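Local atomic coordinates of xylose isomerase-like TIM barrel (Anabaena variabilis ATCC 29413, PDB entry 2QW5), a protein that binds zinc and D-xylose in a TIM barrel and is probably a sugar or sugar-phosphate isomerase or epimerase. Residues N21-P24 and D28-R31; F50-G55 and E65-L70. All coordinates share one frame; numbering follows the deposited sequence.

Contact 1 (N21-P24 and D28-R31); sequences NLQP and DYRR
Tyr29 lays its ring under the side chain of Gln23, and this is where 21-24 and 28-31 pack most closely. The Gln23 amide nitrogen NE2 sits over the centre of one ring face, 3.7 Å above the plane; the amide is tilted, its plane 28° from that of the ring. With CG anti to the backbone N (chi1 -164°), Tyr29 sends its ring away from its own helix and in against the loop. The backbone of 21-24 meets another part of the ring: Leu22 O approaches the edge near the ring plane, 3.2 Å from Tyr29 CD2, while Asn21 O comes in obliquely, 3.6 Å from CE2. An alanine in place of Tyr29 would probably open a gap beneath the Gln23 amide and take away the ring that the Leu22 and Asn21 carbonyl oxygens lie against. The loop is also braced from within, because Asn21 OD1 accepts from Gln23 N at 2.8 Å and closes an Asx turn. At the other end the join is looser and polar. Extended from CG to NE, Arg30 reaches Pro24 O edge-on, in the guanidinium plane, with NE donating at 3.2 Å and 155° and NH2 adding a weak bond. On the exposed side of the helix, Arg31 NH2 forms a salt bridge with Asp28 OD1. Asn26 ties the two segments further, ND2 donating to Gln23 OE1 and OD1 accepting from Tyr29 N. The whole is a beta-alpha loop of the TIM barrel, running from strand 11-14 and folding back onto the first turn of helix 27-42.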
loop_
_atom_site.group_PDB
_atom_site.type_symbol
_atom_site.label_atom_id
_atom_site.label_comp_id
_atom_site.label_asym_id
_atom_site.label_seq_id
_atom_site.Cartn_x
_atom_site.Cartn_y
_atom_site.Cartn_z
ATOM N N ASN A 21 10.756 -0.078 -22.574
ATOM C CA ASN A 21 11.828 -1.056 -22.828
ATOM C C ASN A 21 11.996 -1.317 -24.328
ATOM O O ASN A 21 11.111 -1.891 -24.981
ATOM C CB ASN A 21 11.533 -2.375 -22.096
ATOM C CG ASN A 21 12.750 -3.283 -21.995
ATOM O OD1 ASN A 21 13.573 -3.392 -22.917
ATOM N ND2 ASN A 21 12.880 -3.940 -20.859
ATOM N N LEU A 22 13.153 -0.907 -24.847
ATOM C CA LEU A 22 13.479 -1.077 -26.248
ATOM C C LEU A 22 13.806 -2.535 -26.637
ATOM O O LEU A 22 13.815 -2.816 -27.828
ATOM C CB LEU A 22 14.598 -0.075 -26.699
ATOM C CG LEU A 22 14.084 1.288 -27.203
ATOM C CD1 LEU A 22 13.452 1.110 -28.593
ATOM C CD2 LEU A 22 13.120 2.007 -26.278
ATOM N N GLN A 23 14.056 -3.432 -25.667
ATOM C CA GLN A 23 14.368 -4.859 -25.916
ATOM C C GLN A 23 15.337 -5.001 -27.098
ATOM O O GLN A 23 14.998 -5.622 -28.126
ATOM C CB GLN A 23 13.090 -5.645 -26.224
ATOM C CG GLN A 23 11.945 -5.536 -25.243
ATOM C CD GLN A 23 10.895 -6.628 -25.524
ATOM O OE1 GLN A 23 11.224 -7.829 -25.505
ATOM N NE2 GLN A 23 9.653 -6.224 -25.774
ATOM N N PRO A 24 16.530 -4.392 -26.984
ATOM C CA PRO A 24 17.491 -4.382 -28.112
ATOM C C PRO A 24 17.917 -5.772 -28.649
ATOM O O PRO A 24 18.254 -5.904 -29.823
ATOM C CB PRO A 24 18.676 -3.615 -27.523
ATOM C CG PRO A 24 18.597 -3.868 -26.066
ATOM C CD PRO A 24 17.129 -3.751 -25.800
ATOM N N ASP A 28 12.524 -9.776 -33.153
ATOM C CA ASP A 28 11.170 -9.492 -33.659
ATOM C C ASP A 28 10.675 -8.102 -33.230
ATOM O O ASP A 28 9.944 -7.432 -33.976
ATOM C CB ASP A 28 10.173 -10.575 -33.209
ATOM C CG ASP A 28 10.447 -11.933 -33.854
ATOM O OD1 ASP A 28 11.618 -12.259 -34.163
ATOM O OD2 ASP A 28 9.480 -12.688 -34.033
ATOM N N TYR A 29 11.050 -7.697 -32.010
ATOM C CA TYR A 29 10.704 -6.366 -31.498
ATOM C C TYR A 29 11.437 -5.254 -32.281
ATOM O O TYR A 29 10.838 -4.217 -32.544
ATOM C CB TYR A 29 10.967 -6.249 -29.991
ATOM C CG TYR A 29 10.274 -5.063 -29.387
ATOM C CD1 TYR A 29 8.882 -5.048 -29.251
ATOM C CD2 TYR A 29 10.992 -3.962 -28.936
ATOM C CE1 TYR A 29 8.222 -3.945 -28.695
ATOM C CE2 TYR A 29 10.346 -2.866 -28.361
ATOM C CZ TYR A 29 8.964 -2.861 -28.244
ATOM O OH TYR A 29 8.321 -1.796 -27.685
ATOM N N ARG A 30 12.691 -5.478 -32.685
ATOM C CA ARG A 30 13.399 -4.482 -33.527
ATOM C C ARG A 30 12.607 -4.073 -34.736
ATOM O O ARG A 30 12.681 -2.913 -35.161
ATOM C CB ARG A 30 14.698 -5.009 -34.095
ATOM C CG ARG A 30 15.755 -5.212 -33.164
ATOM C CD ARG A 30 16.929 -5.780 -33.903
ATOM N NE ARG A 30 18.039 -6.020 -32.994
ATOM C CZ ARG A 30 19.190 -6.585 -33.348
ATOM N NH1 ARG A 30 19.416 -6.956 -34.613
ATOM N NH2 ARG A 30 20.129 -6.778 -32.419
ATOM N N ARG A 31 11.911 -5.038 -35.339
ATOM C CA ARG A 31 11.080 -4.760 -36.505
ATOM C C ARG A 31 9.965 -3.787 -36.211
ATOM O O ARG A 31 9.641 -2.947 -37.059
ATOM C CB ARG A 31 10.548 -6.066 -37.140
ATOM C CG ARG A 31 11.653 -6.793 -37.906
ATOM C CD ARG A 31 11.184 -8.005 -38.681
ATOM N NE ARG A 31 11.304 -9.242 -37.906
ATOM C CZ ARG A 31 12.455 -9.888 -37.641
ATOM N NH1 ARG A 31 13.652 -9.405 -38.037
ATOM N NH2 ARG A 31 12.422 -11.024 -36.927
#

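Contact 2 (F50-G55 and E65-L70); sequences FPIAPG and ENYTNL
Phe50 lies on barrel strand 47-51, and the chain runs on from there as an irregular loop toward Gly55, facing the helical segment 65-70. The backbones stay well apart: the nearest CA atoms, those of Ile52 and Tyr67, are 9.5 Å from each other, and no direct hydrogen bond crosses. Side chains and two waters make the join. Within the helix, Asn69 N and Leu70 N donate to the carbonyls of Glu65 and Asn66. Ile52 and Tyr67 reach toward one another from opposite directions, and both methyls of the isoleucine come obliquely from one side of the ring plane. CD1 lies 3.5 Å from Tyr67 CE1 and close to CZ, whereas CG2 sits nearer the CE2 and OH end, 4.0 Å from CE2. CG1 of Ile52, anti to the carbonyl carbon (chi1 -56°), carries CD1 out toward the helix. One turn farther along, Leu70 adds a smaller apolar touch, its CD2 methyl meeting Phe50 CE2 obliquely at 3.8 Å. The phenol oxygen is held by water. Water 1 lies 2.8 Å from Tyr67 OH, donates to Pro51 O and accepts from Ala53 N, and water 2 bonds to the same OH at 2.6 Å while donating to Ala53 O. Both waters lie at the ring edge, in its plane. Between them they bridge Tyr67 OH to three backbone polar atoms of 50-55. Strand 47-51 and helix 60-76 belong to a beta-alpha-beta unit completed by strand 83-87, to which Phe50 and Ile52 hydrogen-bond through their backbones. Helix 101-120 packs on Ile52 and Tyr67 through Ile117, and Val33 of helix 27-42 touches Phe50.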
loop_
_atom_site.group_PDB
_atom_site.type_symbol
_atom_site.label_atom_id
_atom_site.label_comp_id
_atom_site.label_asym_id
_atom_site.label_seq_id
_atom_site.Cartn_x
_atom_site.Cartn_y
_atom_site.Cartn_z
ATOM N N PHE A 50 14.770 7.220 -26.629
ATOM C CA PHE A 50 14.729 5.819 -26.213
ATOM C C PHE A 50 14.934 5.730 -24.718
ATOM O O PHE A 50 15.996 6.142 -24.236
ATOM C CB PHE A 50 15.867 5.067 -26.895
ATOM C CG PHE A 50 15.577 4.613 -28.308
ATOM C CD1 PHE A 50 14.482 5.070 -29.057
ATOM C CD2 PHE A 50 16.518 3.780 -28.929
ATOM C CE1 PHE A 50 14.270 4.596 -30.365
ATOM C CE2 PHE A 50 16.330 3.340 -30.225
ATOM C CZ PHE A 50 15.216 3.748 -30.945
ATOM N N PRO A 51 13.902 5.246 -23.970
ATOM C CA PRO A 51 14.168 4.938 -22.570
ATOM C C PRO A 51 15.096 3.735 -22.486
ATOM O O PRO A 51 14.962 2.816 -23.281
ATOM C CB PRO A 51 12.784 4.597 -21.995
ATOM C CG PRO A 51 11.964 4.145 -23.182
ATOM C CD PRO A 51 12.482 4.997 -24.318
ATOM N N ILE A 52 16.076 3.771 -21.574
ATOM C CA ILE A 52 16.968 2.637 -21.360
ATOM C C ILE A 52 16.551 1.967 -20.068
ATOM O O ILE A 52 16.790 2.514 -18.952
ATOM C CB ILE A 52 18.473 3.006 -21.369
ATOM C CG1 ILE A 52 18.836 3.724 -22.695
ATOM C CG2 ILE A 52 19.382 1.758 -21.096
ATOM C CD1 ILE A 52 18.541 2.950 -24.010
ATOM N N ALA A 53 15.870 0.812 -20.208
ATOM C CA ALA A 53 15.389 0.044 -19.031
ATOM C C ALA A 53 16.560 -0.421 -18.202
ATOM O O ALA A 53 17.571 -0.816 -18.789
ATOM C CB ALA A 53 14.532 -1.154 -19.451
ATOM N N PRO A 54 16.461 -0.337 -16.850
ATOM C CA PRO A 54 17.568 -0.813 -16.008
ATOM C C PRO A 54 17.675 -2.339 -16.010
ATOM O O PRO A 54 16.696 -3.038 -16.357
ATOM C CB PRO A 54 17.239 -0.254 -14.615
ATOM C CG PRO A 54 15.788 0.020 -14.653
ATOM C CD PRO A 54 15.337 0.174 -16.041
ATOM N N GLY A 55 18.864 -2.825 -15.679
ATOM C CA GLY A 55 19.161 -4.265 -15.615
ATOM C C GLY A 55 20.171 -4.572 -14.530
ATOM O O GLY A 55 20.421 -3.738 -13.658
ATOM N N GLU A 65 26.619 -4.169 -26.165
ATOM C CA GLU A 65 26.605 -4.952 -27.391
ATOM C C GLU A 65 25.213 -4.980 -28.014
ATOM O O GLU A 65 25.072 -4.757 -29.201
ATOM C CB GLU A 65 27.117 -6.362 -27.075
ATOM C CG GLU A 65 27.177 -7.320 -28.244
ATOM C CD GLU A 65 28.016 -8.549 -27.894
ATOM O OE1 GLU A 65 27.719 -9.198 -26.846
ATOM O OE2 GLU A 65 28.970 -8.843 -28.659
ATOM N N ASN A 66 24.174 -5.197 -27.210
ATOM C CA ASN A 66 22.804 -5.211 -27.754
ATOM C C ASN A 66 22.377 -3.879 -28.342
ATOM O O ASN A 66 21.845 -3.834 -29.440
ATOM C CB ASN A 66 21.786 -5.656 -26.697
ATOM C CG ASN A 66 21.938 -7.109 -26.311
ATOM O OD1 ASN A 66 22.535 -7.923 -27.038
ATOM N ND2 ASN A 66 21.386 -7.446 -25.166
ATOM N N TYR A 67 22.603 -2.787 -27.614
ATOM C CA TYR A 67 22.229 -1.446 -28.138
ATOM C C TYR A 67 23.092 -1.043 -29.363
ATOM O O TYR A 67 22.613 -0.339 -30.250
ATOM C CB TYR A 67 22.249 -0.381 -27.009
ATOM C CG TYR A 67 21.052 -0.523 -26.059
ATOM C CD1 TYR A 67 19.785 -0.093 -26.452
ATOM C CD2 TYR A 67 21.196 -0.992 -24.747
ATOM C CE1 TYR A 67 18.675 -0.180 -25.602
ATOM C CE2 TYR A 67 20.076 -1.077 -23.871
ATOM C CZ TYR A 67 18.833 -0.660 -24.307
ATOM O OH TYR A 67 17.737 -0.752 -23.491
ATOM N N THR A 68 24.355 -1.485 -29.391
ATOM C CA THR A 68 25.232 -1.252 -30.550
ATOM C C THR A 68 24.588 -1.972 -31.747
ATOM O O THR A 68 24.449 -1.396 -32.823
ATOM C CB THR A 68 26.654 -1.763 -30.322
ATOM O OG1 THR A 68 27.277 -1.025 -29.255
ATOM C CG2 THR A 68 27.498 -1.625 -31.622
ATOM N N ASN A 69 24.133 -3.198 -31.529
ATOM C CA ASN A 69 23.457 -3.964 -32.584
ATOM C C ASN A 69 22.132 -3.342 -33.015
ATOM O O ASN A 69 21.757 -3.451 -34.190
ATOM C CB ASN A 69 23.268 -5.430 -32.147
ATOM C CG ASN A 69 24.597 -6.183 -31.970
ATOM O OD1 ASN A 69 25.644 -5.751 -32.423
ATOM N ND2 ASN A 69 24.540 -7.309 -31.291
ATOM N N LEU A 70 21.410 -2.702 -32.084
ATOM C CA LEU A 70 20.179 -1.992 -32.417
ATOM C C LEU A 70 20.523 -0.807 -33.324
ATOM O O LEU A 70 19.893 -0.627 -34.360
ATOM C CB LEU A 70 19.390 -1.536 -31.155
ATOM C CG LEU A 70 18.070 -0.768 -31.364
ATOM C CD1 LEU A 70 17.053 -1.580 -32.200
ATOM C CD2 LEU A 70 17.457 -0.328 -30.050
HETATM O O HOH W 1 15.177 0.110 -22.889
HETATM O O HOH W 2 17.935 -2.005 -21.199
#

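From the N terminus, the chain leaves strand 11-14, and contact 1 closes a short loop by folding 21-24 onto the start of helix 27-42. That helix leads into strand 47-51, after which contact 2 closes a longer loop between the strand's end and helix 60-76. The two loops follow in series, neither nesting nor crossing, yet their centres are only 9 Å apart. They meet directly: Leu22 CD2 packs on Pro51 O, Asn21 against Ala53, Pro24 on the Tyr67 ring and Arg30 against Asn69. Together they join the first two strand-helix units of the barrel, side by side, with 21-24 touching both segments of contact 2.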